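Local structure of putative phosphinothricin acetyltransferase YwnH (Bacillus subtilis, 1VHS) at residues T82-I87 with M119-G124. The protein probably inactivates the herbicide and antibiotic phosphinothricin by transferring an acetyl group from acetyl-CoA to it. Residues are numbered along the deposited sequence; the frame is centred on the assembly and turned at random.
Sequences TAEVSI and MAFIFG
Met-119, present as selenomethionine, and Glu-84 lie side by side as the bridged pair of two parallel strands that part soon afterwards, their side chains on one face of the sheet. The backbone of Met-119 grips the neighbouring strand at two points: its N donates to Ala-83 O at 2.9 Å, and its O accepts from Val-85 N, the donor lying nearly along the C=O axis. The same carbonyl also takes a CA-H...O contact from Glu-84. Beyond this point, toward the C-terminal ends, a water steps in, donating to Val-85 O and accepting from Phe-121 N.

Bent at chi3 (-78°), the long unbranched chain of Met-119 brings CE within 3.3 Å of Thr-82 CG2, a tight methyl-to-methyl contact; its flexibility suits a place also lined by Phe-73, Trp-141 and Ile-159. Glu-84 CG lies 3.5 Å from Phe-121 CE1, an oblique apolar contact, with CD just beyond and the carboxylate plane tilted 42° to the ring. The broad ring of Phe-121 can touch Glu-84 while also packing on Leu-157 and Ile-159. On the other face, small Ala-120 meets Val-85 CG1 loosely.

Axes diverging at 45° within a beta-alpha-beta unit, strand 82-89, helix 98-109 and strand 117-123, form the V-shaped splay of the GNAT fold, the opening in which acetyl-CoA is bound in this family; Ile-87 is a predicted part of that site.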
ATOM      1  N   THR A  82      10.890   9.034   7.203  1.00 16.46           N
ATOM      2  CA  THR A  82       9.566   8.505   7.503  1.00 16.12           C
ATOM      3  C   THR A  82       8.793   8.333   6.204  1.00 16.50           C
ATOM      4  O   THR A  82       8.703   9.254   5.391  1.00 16.53           O
ATOM      5  CB  THR A  82       8.808   9.454   8.467  1.00 16.78           C
ATOM      6  OG1 THR A  82       9.525   9.530   9.706  1.00 18.01           O
ATOM      7  CG2 THR A  82       7.405   8.941   8.738  1.00 19.85           C
ATOM      8  N   ALA A  83       8.244   7.144   6.002  1.00 13.42           N
ATOM      9  CA  ALA A  83       7.494   6.869   4.791  1.00 14.22           C
ATOM     10  C   ALA A  83       6.254   6.041   5.037  1.00 17.41           C
ATOM     11  O   ALA A  83       6.085   5.435   6.091  1.00 16.58           O
ATOM     12  CB  ALA A  83       8.394   6.154   3.771  1.00 13.78           C
ATOM     13  N   GLU A  84       5.385   6.019   4.038  1.00 16.54           N
ATOM     14  CA  GLU A  84       4.170   5.240   4.108  1.00 16.31           C
ATOM     15  C   GLU A  84       4.331   4.063   3.163  1.00 15.56           C
ATOM     16  O   GLU A  84       4.990   4.178   2.129  1.00 19.14           O
ATOM     17  CB  GLU A  84       2.973   6.084   3.663  1.00 20.16           C
ATOM     18  CG  GLU A  84       2.645   7.232   4.604  0.65 28.11           C
ATOM     19  CD  GLU A  84       1.972   8.394   3.901  0.65 31.42           C
ATOM     20  OE1 GLU A  84       1.057   8.155   3.082  0.65 36.57           O
ATOM     21  OE2 GLU A  84       2.355   9.551   4.176  0.65 34.33           O
ATOM     22  N   VAL A  85       3.772   2.921   3.535  1.00 12.79           N
ATOM     23  CA  VAL A  85       3.811   1.762   2.659  1.00 15.38           C
ATOM     24  C   VAL A  85       2.364   1.395   2.349  1.00 17.36           C
ATOM     25  O   VAL A  85       1.526   1.315   3.253  1.00 14.60           O
ATOM     26  CB  VAL A  85       4.540   0.549   3.295  1.00 17.58           C
ATOM     27  CG1 VAL A  85       3.849   0.111   4.586  1.00 18.36           C
ATOM     28  CG2 VAL A  85       4.570  -0.606   2.288  1.00 19.53           C
ATOM     29  N   SER A  86       2.070   1.214   1.064  1.00 14.48           N
ATOM     30  CA  SER A  86       0.733   0.854   0.610  1.00 16.96           C
ATOM     31  C   SER A  86       0.838  -0.436  -0.198  1.00 18.58           C
ATOM     32  O   SER A  86       1.698  -0.561  -1.066  1.00 18.82           O
ATOM     33  CB  SER A  86       0.146   1.974  -0.261  1.00 16.74           C
ATOM     34  OG  SER A  86       0.925   2.177  -1.423  0.33 21.58           O
ATOM     35  N   ILE A  87      -0.028  -1.397   0.101  1.00 15.10           N
ATOM     36  CA  ILE A  87      -0.019  -2.668  -0.597  1.00 15.58           C
ATOM     37  C   ILE A  87      -1.401  -3.016  -1.135  1.00 19.82           C
ATOM     38  O   ILE A  87      -2.374  -3.068  -0.381  1.00 20.62           O
ATOM     39  CB  ILE A  87       0.452  -3.797   0.345  1.00 12.63           C
ATOM     40  CG1 ILE A  87       1.853  -3.472   0.869  1.00 15.14           C
ATOM     41  CG2 ILE A  87       0.435  -5.141  -0.385  1.00 19.96           C
ATOM     42  CD1 ILE A  87       2.386  -4.457   1.899  1.00 18.26           C
HETATM   43  N   MSE A 119       4.866   3.761   8.070  1.00 11.95           N
HETATM   44  CA  MSE A 119       3.469   3.795   8.486  1.00 11.75           C
HETATM   45  C   MSE A 119       2.537   3.214   7.424  1.00 16.96           C
HETATM   46  O   MSE A 119       2.833   3.253   6.227  1.00 16.44           O
HETATM   47  CB  MSE A 119       3.040   5.238   8.786  1.00 15.85           C
HETATM   48  CG  MSE A 119       3.613   5.804  10.072  1.00 21.96           C
HETATM   49 SE   MSE A 119       3.009   7.632  10.374  1.00 39.46          SE
HETATM   50  CE  MSE A 119       4.166   8.455   9.154  1.00 16.79           C
ATOM     51  N   ALA A 120       1.406   2.685   7.879  1.00 13.09           N
ATOM     52  CA  ALA A 120       0.403   2.107   6.999  1.00 12.90           C
ATOM     53  C   ALA A 120      -0.961   2.664   7.383  1.00 14.28           C
ATOM     54  O   ALA A 120      -1.293   2.738   8.564  1.00 15.04           O
ATOM     55  CB  ALA A 120       0.396   0.575   7.135  1.00 13.21           C
ATOM     56  N   PHE A 121      -1.741   3.064   6.383  1.00 13.13           N
ATOM     57  CA  PHE A 121      -3.076   3.619   6.607  1.00 16.28           C
ATOM     58  C   PHE A 121      -4.089   2.542   6.260  1.00 16.77           C
ATOM     59  O   PHE A 121      -4.255   2.180   5.092  1.00 18.55           O
ATOM     60  CB  PHE A 121      -3.285   4.857   5.725  1.00 22.44           C
ATOM     61  CG  PHE A 121      -2.439   6.035   6.124  1.00 28.55           C
ATOM     62  CD1 PHE A 121      -1.055   5.921   6.209  1.00 33.30           C
ATOM     63  CD2 PHE A 121      -3.028   7.260   6.428  1.00 39.18           C
ATOM     64  CE1 PHE A 121      -0.267   7.008   6.591  1.00 35.19           C
ATOM     65  CE2 PHE A 121      -2.250   8.355   6.812  1.00 39.59           C
ATOM     66  CZ  PHE A 121      -0.865   8.226   6.893  1.00 37.99           C
ATOM     67  N   ILE A 122      -4.767   2.035   7.287  1.00 13.41           N
ATOM     68  CA  ILE A 122      -5.723   0.954   7.133  1.00 14.68           C
ATOM     69  C   ILE A 122      -7.064   1.279   7.771  1.00 15.16           C
ATOM     70  O   ILE A 122      -7.126   1.765   8.901  1.00 16.15           O
ATOM     71  CB  ILE A 122      -5.158  -0.345   7.787  1.00 15.68           C
ATOM     72  CG1 ILE A 122      -3.772  -0.653   7.204  1.00 19.77           C
ATOM     73  CG2 ILE A 122      -6.117  -1.505   7.572  1.00 20.72           C
ATOM     74  CD1 ILE A 122      -2.996  -1.736   7.957  1.00 22.25           C
ATOM     75  N   PHE A 123      -8.147   1.011   7.049  1.00 15.47           N
ATOM     76  CA  PHE A 123      -9.475   1.263   7.601  1.00 19.27           C
ATOM     77  C   PHE A 123      -9.682   0.452   8.875  1.00 21.27           C
ATOM     78  O   PHE A 123      -9.275  -0.708   8.956  1.00 21.49           O
ATOM     79  CB  PHE A 123     -10.544   0.903   6.579  1.00 22.27           C
ATOM     80  CG  PHE A 123     -10.687   1.908   5.480  1.00 24.09           C
ATOM     81  CD1 PHE A 123     -10.916   1.498   4.173  1.00 27.68           C
ATOM     82  CD2 PHE A 123     -10.612   3.270   5.753  1.00 25.09           C
ATOM     83  CE1 PHE A 123     -11.067   2.430   3.152  1.00 31.79           C
ATOM     84  CE2 PHE A 123     -10.762   4.211   4.737  1.00 28.61           C
ATOM     85  CZ  PHE A 123     -10.989   3.790   3.435  1.00 31.35           C
ATOM     86  N   GLY A 124     -10.319   1.068   9.867  1.00 21.89           N
ATOM     87  CA  GLY A 124     -10.557   0.397  11.135  1.00 24.02           C
ATOM     88  C   GLY A 124     -11.305  -0.924  11.063  1.00 24.60           C
ATOM     89  O   GLY A 124     -11.135  -1.780  11.934  1.00 23.46           O
TER
HETATM   90  O   HOH W   1      -0.791   2.877   3.745  1.00 21.98           O